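Local structure of 2-oxoadipate dioxygenase/decarboxylase (Pseudomonas putida, 6W1H) at residues 73-78 / 220-225; 111-116 / 128-133. The protein catalyses the iron-dependent decarboxylation and hydroxylation of 2-oxoadipate by molecular oxygen to D-2-hydroxyglutarate, a step in the breakdown of D-lysine. All coordinates share one frame; numbering follows the deposited sequence.

Contact 1 of 2, residues 73-78 / 220-225. With OOG (2-oxoadipic acid), chain C.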
loop_
_atom_site.group_PDB
_atom_site.type_symbol
_atom_site.label_atom_id
_atom_site.label_comp_id
_atom_site.label_asym_id
_atom_site.label_seq_id
_atom_site.Cartn_x
_atom_site.Cartn_y
_atom_site.Cartn_z
ATOM N N ILE A 73 -4.861 -3.422 -7.128
ATOM C CA ILE A 73 -5.716 -3.684 -8.272
ATOM C C ILE A 73 -4.887 -3.543 -9.534
ATOM O O ILE A 73 -3.824 -2.917 -9.540
ATOM C CB ILE A 73 -6.938 -2.746 -8.349
ATOM C CG1 ILE A 73 -6.491 -1.293 -8.481
ATOM C CG2 ILE A 73 -7.812 -2.934 -7.136
ATOM C CD1 ILE A 73 -7.630 -0.321 -8.706
ATOM N N ARG A 74 -5.407 -4.125 -10.614
ATOM C CA ARG A 74 -4.797 -4.048 -11.935
ATOM C C ARG A 74 -5.853 -3.644 -12.951
ATOM O O ARG A 74 -6.961 -4.178 -12.933
ATOM C CB ARG A 74 -4.200 -5.384 -12.342
ATOM C CG ARG A 74 -3.117 -5.882 -11.423
ATOM C CD ARG A 74 -3.430 -7.247 -10.924
ATOM N NE ARG A 74 -2.330 -7.823 -10.149
ATOM C CZ ARG A 74 -2.056 -9.116 -10.101
ATOM N NH1 ARG A 74 -2.813 -9.979 -10.756
ATOM N NH2 ARG A 74 -1.039 -9.541 -9.386
ATOM N N VAL A 75 -5.524 -2.676 -13.804
ATOM C CA VAL A 75 -6.417 -2.230 -14.868
ATOM C C VAL A 75 -5.738 -2.492 -16.215
ATOM O O VAL A 75 -4.530 -2.716 -16.296
ATOM C CB VAL A 75 -6.834 -0.753 -14.724
ATOM C CG1 VAL A 75 -7.683 -0.553 -13.470
ATOM C CG2 VAL A 75 -5.615 0.159 -14.714
ATOM N N GLY A 76 -6.537 -2.443 -17.281
ATOM C CA GLY A 76 -6.090 -2.885 -18.585
ATOM C C GLY A 76 -5.909 -1.833 -19.654
ATOM O O GLY A 76 -5.294 -2.116 -20.679
ATOM N N THR A 77 -6.447 -0.632 -19.462
ATOM C CA THR A 77 -6.338 0.393 -20.487
ATOM C C THR A 77 -6.021 1.747 -19.857
ATOM O O THR A 77 -6.296 1.993 -18.680
ATOM C CB THR A 77 -7.639 0.553 -21.311
ATOM O OG1 THR A 77 -8.631 1.186 -20.483
ATOM C CG2 THR A 77 -8.136 -0.781 -21.848
ATOM N N ALA A 78 -5.476 2.651 -20.681
ATOM C CA ALA A 78 -5.228 4.016 -20.237
ATOM C C ALA A 78 -6.511 4.690 -19.770
ATOM O O ALA A 78 -6.508 5.414 -18.772
ATOM C CB ALA A 78 -4.566 4.807 -21.362
ATOM N N LYS A 220 -14.674 -9.184 -15.553
ATOM C CA LYS A 220 -15.494 -8.018 -15.840
ATOM C C LYS A 220 -14.811 -6.734 -15.392
ATOM O O LYS A 220 -15.026 -5.673 -15.994
ATOM C CB LYS A 220 -16.858 -8.154 -15.154
ATOM C CG LYS A 220 -17.733 -9.252 -15.737
ATOM C CD LYS A 220 -18.968 -9.496 -14.886
ATOM C CE LYS A 220 -20.125 -8.608 -15.310
ATOM N NZ LYS A 220 -21.422 -9.088 -14.745
ATOM N N GLY A 221 -14.005 -6.799 -14.335
ATOM C CA GLY A 221 -13.337 -5.622 -13.830
ATOM C C GLY A 221 -12.135 -5.926 -12.966
ATOM O O GLY A 221 -11.748 -7.087 -12.768
ATOM N N PRO A 222 -11.557 -4.879 -12.391
ATOM C CA PRO A 222 -10.354 -4.998 -11.526
ATOM C C PRO A 222 -10.686 -5.417 -10.097
ATOM O O PRO A 222 -10.710 -4.614 -9.147
ATOM C CB PRO A 222 -9.769 -3.581 -11.563
ATOM C CG PRO A 222 -10.951 -2.676 -11.729
ATOM C CD PRO A 222 -11.921 -3.465 -12.645
ATOM N N HIS A 223 -10.968 -6.699 -9.924
ATOM C CA HIS A 223 -11.265 -7.207 -8.597
ATOM C C HIS A 223 -10.087 -6.971 -7.654
ATOM O O HIS A 223 -8.938 -6.775 -8.061
ATOM C CB HIS A 223 -11.656 -8.688 -8.651
ATOM C CG HIS A 223 -10.729 -9.548 -9.456
ATOM N ND1 HIS A 223 -11.182 -10.418 -10.423
ATOM C CD2 HIS A 223 -9.383 -9.699 -9.419
ATOM C CE1 HIS A 223 -10.156 -11.038 -10.975
ATOM N NE2 HIS A 223 -9.052 -10.638 -10.368
ATOM N N ILE A 224 -10.383 -7.003 -6.365
ATOM C CA ILE A 224 -9.345 -6.832 -5.357
ATOM C C ILE A 224 -8.329 -7.947 -5.521
ATOM O O ILE A 224 -8.671 -9.131 -5.402
ATOM C CB ILE A 224 -9.965 -6.861 -3.946
ATOM C CG1 ILE A 224 -10.924 -5.702 -3.783
ATOM C CG2 ILE A 224 -8.853 -6.847 -2.878
ATOM C CD1 ILE A 224 -11.774 -5.788 -2.509
ATOM N N ASN A 225 -7.066 -7.584 -5.794
ATOM C CA ASN A 225 -6.042 -8.619 -5.823
ATOM C C ASN A 225 -5.722 -9.068 -4.410
ATOM O O ASN A 225 -5.501 -10.248 -4.173
ATOM C CB ASN A 225 -4.779 -8.108 -6.511
ATOM C CG ASN A 225 -3.731 -9.178 -6.609
ATOM O OD1 ASN A 225 -2.856 -9.268 -5.756
ATOM N ND2 ASN A 225 -3.828 -10.010 -7.624
HETATM C C2 OOG C . 1.162 -6.378 -6.148
HETATM C C3 OOG C . 0.932 -4.879 -6.042
HETATM C C4 OOG C . 1.898 -4.255 -5.043
HETATM C C6 OOG C . 2.433 -4.391 -2.472
HETATM O O4 OOG C . 3.595 -3.910 -2.703
HETATM O O3 OOG C . 2.068 -4.781 -1.319
HETATM C C5 OOG C . 1.429 -4.507 -3.599
HETATM C C1 OOG C . 0.390 -6.984 -7.336
HETATM O O1 OOG C . 0.586 -8.115 -7.657
HETATM O O2 OOG C . -0.546 -6.245 -8.065
HETATM O O5 OOG C . 0.307 -4.770 -3.306
HETATM O O HOH W 1 -7.270 -6.267 -10.098
#

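Contact 2 of 2, residues 111-116 / 128-133. With OOG (2-oxoadipic acid), chain C.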
loop_
_atom_site.group_PDB
_atom_site.type_symbol
_atom_site.label_atom_id
_atom_site.label_comp_id
_atom_site.label_asym_id
_atom_site.label_seq_id
_atom_site.Cartn_x
_atom_site.Cartn_y
_atom_site.Cartn_z
ATOM N N THR A 111 1.198 3.135 -9.907
ATOM C CA THR A 111 1.259 4.195 -8.910
ATOM C C THR A 111 0.455 3.724 -7.699
ATOM O O THR A 111 -0.260 2.719 -7.759
ATOM C CB THR A 111 0.716 5.520 -9.464
ATOM O OG1 THR A 111 1.014 6.579 -8.557
ATOM C CG2 THR A 111 -0.764 5.428 -9.664
ATOM N N ALA A 112 0.557 4.474 -6.602
ATOM C CA ALA A 112 -0.282 4.244 -5.439
ATOM C C ALA A 112 -1.171 5.454 -5.196
ATOM O O ALA A 112 -0.681 6.573 -5.071
ATOM C CB ALA A 112 0.573 4.011 -4.197
ATOM N N PHE A 113 -2.476 5.233 -5.134
ATOM C CA PHE A 113 -3.416 6.300 -4.835
ATOM C C PHE A 113 -3.603 6.354 -3.331
ATOM O O PHE A 113 -3.961 5.348 -2.718
ATOM C CB PHE A 113 -4.735 6.034 -5.548
ATOM C CG PHE A 113 -4.666 6.223 -7.042
ATOM C CD1 PHE A 113 -4.773 7.483 -7.605
ATOM C CD2 PHE A 113 -4.458 5.141 -7.874
ATOM C CE1 PHE A 113 -4.712 7.634 -8.946
ATOM C CE2 PHE A 113 -4.404 5.290 -9.232
ATOM C CZ PHE A 113 -4.539 6.540 -9.766
ATOM N N ARG A 114 -3.358 7.520 -2.739
ATOM C CA ARG A 114 -3.434 7.690 -1.293
ATOM C C ARG A 114 -3.500 9.170 -0.962
ATOM O O ARG A 114 -3.238 10.028 -1.806
ATOM C CB ARG A 114 -2.224 7.064 -0.592
ATOM C CG ARG A 114 -0.868 7.645 -0.992
ATOM C CD ARG A 114 0.167 7.100 -0.051
ATOM N NE ARG A 114 1.523 7.582 -0.196
ATOM C CZ ARG A 114 2.047 8.662 0.390
ATOM N NH1 ARG A 114 1.315 9.514 1.082
ATOM N NH2 ARG A 114 3.361 8.879 0.287
ATOM N N ALA A 115 -3.909 9.463 0.267
ATOM C CA ALA A 115 -3.787 10.810 0.780
ATOM C C ALA A 115 -2.317 11.113 1.097
ATOM O O ALA A 115 -1.455 10.219 1.116
ATOM C CB ALA A 115 -4.673 10.999 2.008
ATOM N N VAL A 116 -2.032 12.397 1.320
ATOM C CA VAL A 116 -0.647 12.867 1.349
ATOM C C VAL A 116 -0.259 13.619 2.605
ATOM O O VAL A 116 0.952 13.741 2.877
ATOM C CB VAL A 116 -0.311 13.697 0.095
ATOM C CG1 VAL A 116 -0.532 12.872 -1.160
ATOM C CG2 VAL A 116 -1.129 15.022 0.067
ATOM N N VAL A 128 -4.352 2.445 -2.453
ATOM C CA VAL A 128 -4.579 1.406 -3.452
ATOM C C VAL A 128 -3.443 1.437 -4.468
ATOM O O VAL A 128 -3.332 2.378 -5.256
ATOM C CB VAL A 128 -5.958 1.494 -4.124
ATOM C CG1 VAL A 128 -6.082 0.405 -5.200
ATOM C CG2 VAL A 128 -7.084 1.348 -3.096
ATOM N N PHE A 129 -2.610 0.398 -4.454
ATOM C CA PHE A 129 -1.564 0.249 -5.453
ATOM C C PHE A 129 -2.230 -0.194 -6.735
ATOM O O PHE A 129 -2.947 -1.198 -6.741
ATOM C CB PHE A 129 -0.561 -0.789 -4.989
ATOM C CG PHE A 129 0.688 -0.867 -5.823
ATOM C CD1 PHE A 129 0.718 -1.634 -6.980
ATOM C CD2 PHE A 129 1.835 -0.197 -5.439
ATOM C CE1 PHE A 129 1.886 -1.747 -7.739
ATOM C CE2 PHE A 129 3.000 -0.292 -6.186
ATOM C CZ PHE A 129 3.029 -1.082 -7.338
ATOM N N THR A 130 -2.052 0.582 -7.800
ATOM C CA THR A 130 -2.799 0.406 -9.040
ATOM C C THR A 130 -1.840 0.213 -10.209
ATOM O O THR A 130 -1.039 1.103 -10.527
ATOM C CB THR A 130 -3.697 1.619 -9.281
ATOM O OG1 THR A 130 -4.560 1.805 -8.159
ATOM C CG2 THR A 130 -4.507 1.406 -10.533
ATOM N N SER A 131 -1.925 -0.950 -10.839
ATOM C CA SER A 131 -1.063 -1.302 -11.958
ATOM C C SER A 131 -1.827 -1.223 -13.270
ATOM O O SER A 131 -2.997 -1.624 -13.349
ATOM C CB SER A 131 -0.534 -2.723 -11.783
ATOM O OG SER A 131 0.332 -2.794 -10.677
ATOM N N LEU A 132 -1.153 -0.727 -14.305
ATOM C CA LEU A 132 -1.684 -0.707 -15.666
ATOM C C LEU A 132 -0.915 -1.720 -16.500
ATOM O O LEU A 132 0.315 -1.626 -16.604
ATOM C CB LEU A 132 -1.560 0.685 -16.283
ATOM C CG LEU A 132 -1.768 0.811 -17.794
ATOM C CD1 LEU A 132 -3.189 0.384 -18.190
ATOM C CD2 LEU A 132 -1.471 2.227 -18.281
ATOM N N LEU A 133 -1.641 -2.672 -17.087
ATOM C CA LEU A 133 -1.052 -3.667 -17.969
ATOM C C LEU A 133 -0.575 -2.996 -19.247
ATOM O O LEU A 133 -1.257 -2.127 -19.798
ATOM C CB LEU A 133 -2.095 -4.736 -18.305
ATOM C CG LEU A 133 -1.707 -5.892 -19.223
ATOM C CD1 LEU A 133 -0.559 -6.699 -18.640
ATOM C CD2 LEU A 133 -2.916 -6.785 -19.496
HETATM C C2 OOG C . 1.162 -6.378 -6.148
HETATM C C3 OOG C . 0.932 -4.879 -6.042
HETATM C C4 OOG C . 1.898 -4.255 -5.043
HETATM C C6 OOG C . 2.433 -4.391 -2.472
HETATM O O4 OOG C . 3.595 -3.910 -2.703
HETATM O O3 OOG C . 2.068 -4.781 -1.319
HETATM C C5 OOG C . 1.429 -4.507 -3.599
HETATM C C1 OOG C . 0.390 -6.984 -7.336
HETATM O O1 OOG C . 0.586 -8.115 -7.657
HETATM O O2 OOG C . -0.546 -6.245 -8.065
HETATM O O5 OOG C . 0.307 -4.770 -3.306
#

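Contact 1 of 2, residues 73-78 / 220-225
Arg74 and Asn225 meet here at the substrate pocket, while Pro222, centre of an inverse gamma turn, packs against the backbone of strand 69-75. Arginine suits the place: its flat, positively charged head offers two N-H groups to one carboxylate. Its CB carries the chain off the strand, and CG passes the CB of Ser131. The bend at chi2 (125°) then directs the NE end to the 2-oxoadipate. NE donates to OOG O2 at 3.2 Å in a fairly straight bond (165° at the hydrogen), and NH2 to OOG O1 at 2.8 Å. These two parallel bonds grip the carboxylate remote from the 2-oxo group edge-on, in keeping with the role assigned to Arg74 in substrate specificity. NH1 is taken by a balancing salt bridge to Asp215, which also accepts a hydrogen bond from His223 NE2.

Asn225 covers one face of the guanidinium: its ND2 sits over the centre, 3.2 Å from Arg74 CZ. Both groups are donors, so they touch without a hydrogen bond, their planes 33° apart. Along the strand, the compact proline ring rests Pro222 CB against Arg74 O at 3.2 Å and crosses Val75 CG1 at a slant. Tightening the turn, His223 N bonds to Gly221 O at 3.0 Å. A water joins the two backbones, accepting from Arg74 N at 2.9 Å and donating to His223 O at 2.7 Å.

Contact 2 of 2, residues 111-116 / 128-133
Thr111 and Thr130 face each other as a hydrogen-bonded pair, and the contact is tightest from here to Phe113 and Val128. Thr130 N gives a nearly linear bond to Thr111 O (2.8 Å, 175° at the hydrogen), and Thr111 N returns a longer one to Thr130 O, 3.1 Å. Phe113 N then reaches Val128 O at 3.0 Å, and Val128 N reaches Phe113 O at 2.9 Å. Val128 O is gripped twice, since Thr130 OG1 donates to it at 3.2 Å from the face of its carbonyl plane opposite to Phe113 N. The same hydroxyl oxygen lies at the rim of the Phe113 ring, 3.3 Å from CD2. This is an antiparallel pair of neighbouring strands inside the mixed sheet, and the beta-branched threonines and valine suit such extended backbone. On the other face Ala112 and Phe129 form the non-hydrogen-bonded pair, approaching through their CA atoms, 4.2 Å apart. The Phe129 ring, its CG anti to the backbone N (chi1 -170°), lies over Thr111 O with one face and lays the other against the substrate chain, with CD1 3.4 Å from OOG C3. With a serine in place of Phe129, the C3 and C4 methylenes would probably lose their flat apolar wall and the substrate chain would be free to shift. The contact loosens at 114-116, where Arg114 turns instead to Asp398 and, through NH1, to Ala115 O.

Overall arrangement
Along the chain the order is 73-78, 111-116, 128-133, 220-225, so both segments of contact 2 fall between those of contact 1. Their centres are 12 Å apart, and strands 127-133 and 69-75 are parallel neighbours in one mixed sheet, probably joined by hydrogen bonds from Ile73 N to Phe129 O and from Val75 N to Ser131 O. Next comes strand 226-229, entered from contact 1 and carrying His226; strand 69-75 carries His70. These histidines and Glu294 are the iron ligands, with nickel bound in this crystal. One sheet thus carries two metal-ligand histidines together with residues of both contacts that touch the substrate.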